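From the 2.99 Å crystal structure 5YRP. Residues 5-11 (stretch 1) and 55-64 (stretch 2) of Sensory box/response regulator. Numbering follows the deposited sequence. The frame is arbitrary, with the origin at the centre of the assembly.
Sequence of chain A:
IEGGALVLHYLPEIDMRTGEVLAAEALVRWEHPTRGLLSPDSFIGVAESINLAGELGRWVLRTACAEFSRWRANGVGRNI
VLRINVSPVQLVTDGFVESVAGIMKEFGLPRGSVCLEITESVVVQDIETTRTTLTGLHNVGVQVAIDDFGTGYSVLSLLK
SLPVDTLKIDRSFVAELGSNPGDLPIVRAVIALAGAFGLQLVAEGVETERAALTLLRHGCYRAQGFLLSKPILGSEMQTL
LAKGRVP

Stretch 1 (5-11) ALVLHYL
Stretch 2 55-64: ELGRWVLRTA

Stretch 1 is extended, and Leu8 to Leu11 lie in a strand that continues later in the chain. Phi runs from -77° to -148° and psi from 107° to 165° over Leu6 to Leu11. Stretch 2 is helical throughout and lies within a longer helix. Its phi values fall between -50° and -70°, its psi values between -36° and -59°. The strand and helix axes approach to 9.7 Å, with 67° between their N-to-C directions and a signed crossing angle of -67°. In register, Leu6 CA lies 10.2 Å from Leu56 CA, and Leu8 CA lies 7.3 Å from Ala64 CA. The two segments therefore draw closer from Leu6 to Leu8.

No hydrogen bond crosses between the stretches. Apolar packing holds them together and buries 331 Å², both sides summed.

Leu8 is the centre of the contact. It is buried, points toward the helix and has the largest covered area. Its rotamer is m, t (chi1 -83°, chi2 177°). Leu8 CD2 packs on Val60 CG1 at 3.9 Å. Leu8 CD1 reaches Thr63 CG2 at 3.7 Å, Ala64 CB at 3.9 Å and Ala64 N at 3.4 Å. Leu8 CG lies 4.1 Å from Trp59 CZ3, in an oblique approach to the ring. A branched leucine can touch all four helix residues at once. Ala64 has only a methyl side chain, and Leu8 CD1 comes nearer to its backbone N than to its CB.

Leu6 also points toward the helix but is more exposed. Its rotamer is p, p (53°, 71°). Leu6 CD1 sits over one face of Trp59, 3.5 Å from the centroid of the six-membered ring and 29° off the ring normal, a CH-pi contact. The closest pair is Leu6 CD1 to Trp59 CH2, a tight 3.1 Å. Leu6 CD2 meets Leu56 CD1 at 3.8 Å. Leu56 starts sideways, but its t, p rotamer (177°, 60°) brings its end nearer.

Trp59 points toward the strand with chi1 175° (t) and chi2 89°. Its broad ring serves both Leu6 and Leu8. Val60 is sideways, with chi1 165° (t).

Tyr10 is buried and starts sideways, with chi1 -64° (m) and chi2 -89°. Its long side chain carries Tyr10 OH to 3.6 Å from Ala64 CA and 4.2 Å from Ala64 CB. This is packing against the helix, without a hydrogen bond to it.

Hydrogen bonds within the helix fix its shape. Backbone N of Trp59, Val60, Leu61 and Thr63 each lies 2.8 Å from O of Glu55, Leu56, Gly57 and Trp59, respectively. Ala64 N to Val60 O is 2.6 Å, and Arg62 N to Arg58 O is weak at 3.3 Å. Thr63, with chi1 -48° (m), also donates OG1 to Trp59 O at 2.8 Å. Its hydroxyl is thus satisfied within the helix, while its methyl meets Leu8.

Val7 points away from the helix, between Leu6 and Leu8, which point toward it. On the helix, Leu61 and Arg62 point away from the strand.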

# COMPACT_ATOMS: atom_id res chain seq x y z
N ALA A 5 -13.83 0.42 35.03
CA ALA A 5 -13.76 1.75 34.35
C ALA A 5 -12.48 1.91 33.54
O ALA A 5 -11.51 1.18 33.75
CB ALA A 5 -13.87 2.87 35.37
N LEU A 6 -12.48 2.88 32.63
CA LEU A 6 -11.32 3.17 31.76
C LEU A 6 -10.78 4.58 31.97
O LEU A 6 -11.43 5.44 32.56
CB LEU A 6 -11.67 2.94 30.28
CG LEU A 6 -12.90 3.61 29.66
CD1 LEU A 6 -12.73 5.11 29.48
CD2 LEU A 6 -13.20 2.98 28.31
N VAL A 7 -9.57 4.81 31.46
CA VAL A 7 -8.90 6.10 31.60
C VAL A 7 -8.02 6.35 30.38
O VAL A 7 -7.54 5.41 29.75
CB VAL A 7 -8.04 6.14 32.89
CG1 VAL A 7 -6.94 5.08 32.87
CG2 VAL A 7 -7.46 7.53 33.12
N LEU A 8 -7.83 7.62 30.05
CA LEU A 8 -7.02 7.98 28.89
C LEU A 8 -5.53 7.85 29.16
O LEU A 8 -5.06 7.94 30.29
CB LEU A 8 -7.35 9.38 28.37
CG LEU A 8 -8.56 9.50 27.44
CD1 LEU A 8 -8.79 10.96 27.08
CD2 LEU A 8 -8.43 8.67 26.18
N HIS A 9 -4.81 7.68 28.06
CA HIS A 9 -3.41 7.28 28.03
C HIS A 9 -2.79 8.11 26.93
O HIS A 9 -3.36 8.22 25.85
CB HIS A 9 -3.33 5.79 27.67
CG HIS A 9 -2.12 5.08 28.18
ND1 HIS A 9 -1.72 3.86 27.69
CD2 HIS A 9 -1.23 5.41 29.14
CE1 HIS A 9 -0.64 3.46 28.33
NE2 HIS A 9 -0.31 4.39 29.21
N TYR A 10 -1.64 8.72 27.19
CA TYR A 10 -1.07 9.63 26.20
C TYR A 10 0.33 9.24 25.77
O TYR A 10 1.26 9.24 26.57
CB TYR A 10 -1.08 11.05 26.74
CG TYR A 10 -2.46 11.59 26.97
CD1 TYR A 10 -3.14 12.24 25.95
CD2 TYR A 10 -3.09 11.45 28.20
CE1 TYR A 10 -4.42 12.74 26.15
CE2 TYR A 10 -4.36 11.94 28.41
CZ TYR A 10 -5.02 12.59 27.38
OH TYR A 10 -6.29 13.09 27.59
N LEU A 11 0.45 8.90 24.49
CA LEU A 11 1.73 8.54 23.89
C LEU A 11 2.32 9.78 23.24
O LEU A 11 1.82 10.22 22.20
CB LEU A 11 1.53 7.44 22.84
CG LEU A 11 2.71 7.04 21.96
CD1 LEU A 11 3.96 6.74 22.78
CD2 LEU A 11 2.35 5.84 21.10
N GLU A 55 -19.20 4.94 20.17
CA GLU A 55 -19.38 5.61 21.46
C GLU A 55 -18.03 5.90 22.12
O GLU A 55 -17.76 7.03 22.54
CB GLU A 55 -20.23 4.74 22.40
CG GLU A 55 -21.71 4.72 22.06
CD GLU A 55 -22.47 5.91 22.64
OE1 GLU A 55 -23.63 5.71 23.08
OE2 GLU A 55 -21.92 7.03 22.67
N LEU A 56 -17.19 4.87 22.20
CA LEU A 56 -15.87 4.95 22.84
C LEU A 56 -15.07 6.13 22.31
O LEU A 56 -14.68 7.01 23.06
CB LEU A 56 -15.08 3.65 22.61
CG LEU A 56 -13.64 3.58 23.14
CD1 LEU A 56 -13.59 3.76 24.65
CD2 LEU A 56 -12.99 2.26 22.76
N GLY A 57 -14.85 6.14 21.00
CA GLY A 57 -14.06 7.18 20.37
C GLY A 57 -14.66 8.56 20.54
O GLY A 57 -13.93 9.55 20.70
N ARG A 58 -15.99 8.65 20.51
CA ARG A 58 -16.67 9.92 20.74
C ARG A 58 -16.44 10.41 22.18
O ARG A 58 -16.29 11.60 22.42
CB ARG A 58 -18.17 9.83 20.43
CG ARG A 58 -18.92 11.12 20.72
CD ARG A 58 -20.04 11.42 19.73
NE ARG A 58 -20.58 12.76 19.94
CZ ARG A 58 -21.36 13.42 19.08
NH1 ARG A 58 -21.73 12.88 17.92
NH2 ARG A 58 -21.78 14.65 19.38
N TRP A 59 -16.42 9.47 23.12
CA TRP A 59 -16.06 9.77 24.51
C TRP A 59 -14.61 10.23 24.60
O TRP A 59 -14.32 11.25 25.23
CB TRP A 59 -16.28 8.55 25.40
CG TRP A 59 -15.82 8.75 26.82
CD1 TRP A 59 -16.55 9.25 27.86
CD2 TRP A 59 -14.52 8.46 27.35
NE1 TRP A 59 -15.79 9.29 29.00
CE2 TRP A 59 -14.54 8.81 28.71
CE3 TRP A 59 -13.34 7.94 26.80
CZ2 TRP A 59 -13.42 8.65 29.54
CZ3 TRP A 59 -12.23 7.78 27.62
CH2 TRP A 59 -12.28 8.14 28.98
N VAL A 60 -13.72 9.47 23.98
CA VAL A 60 -12.28 9.79 23.95
C VAL A 60 -12.06 11.21 23.44
O VAL A 60 -11.38 12.01 24.08
CB VAL A 60 -11.50 8.80 23.07
CG1 VAL A 60 -10.11 9.32 22.74
CG2 VAL A 60 -11.39 7.44 23.76
N LEU A 61 -12.64 11.50 22.28
CA LEU A 61 -12.51 12.81 21.65
C LEU A 61 -12.84 13.93 22.62
O LEU A 61 -12.08 14.90 22.74
CB LEU A 61 -13.42 12.89 20.42
CG LEU A 61 -13.49 14.20 19.64
CD1 LEU A 61 -12.11 14.76 19.31
CD2 LEU A 61 -14.27 14.00 18.36
N ARG A 62 -13.96 13.79 23.32
CA ARG A 62 -14.40 14.78 24.30
C ARG A 62 -13.48 14.84 25.53
O ARG A 62 -13.10 15.92 25.99
CB ARG A 62 -15.84 14.47 24.74
CG ARG A 62 -16.53 15.59 25.52
CD ARG A 62 -17.94 15.20 25.92
NE ARG A 62 -18.66 16.31 26.55
CZ ARG A 62 -19.18 17.35 25.90
NH1 ARG A 62 -19.07 17.47 24.58
NH2 ARG A 62 -19.82 18.30 26.59
N THR A 63 -13.12 13.67 26.05
CA THR A 63 -12.27 13.58 27.24
C THR A 63 -10.84 14.04 26.94
O THR A 63 -10.21 14.71 27.77
CB THR A 63 -12.24 12.14 27.79
OG1 THR A 63 -13.57 11.63 27.87
CG2 THR A 63 -11.61 12.10 29.17
N ALA A 64 -10.33 13.68 25.77
CA ALA A 64 -8.98 14.07 25.36
C ALA A 64 -8.89 15.58 25.21
O ALA A 64 -7.98 16.21 25.74
CB ALA A 64 -8.61 13.39 24.05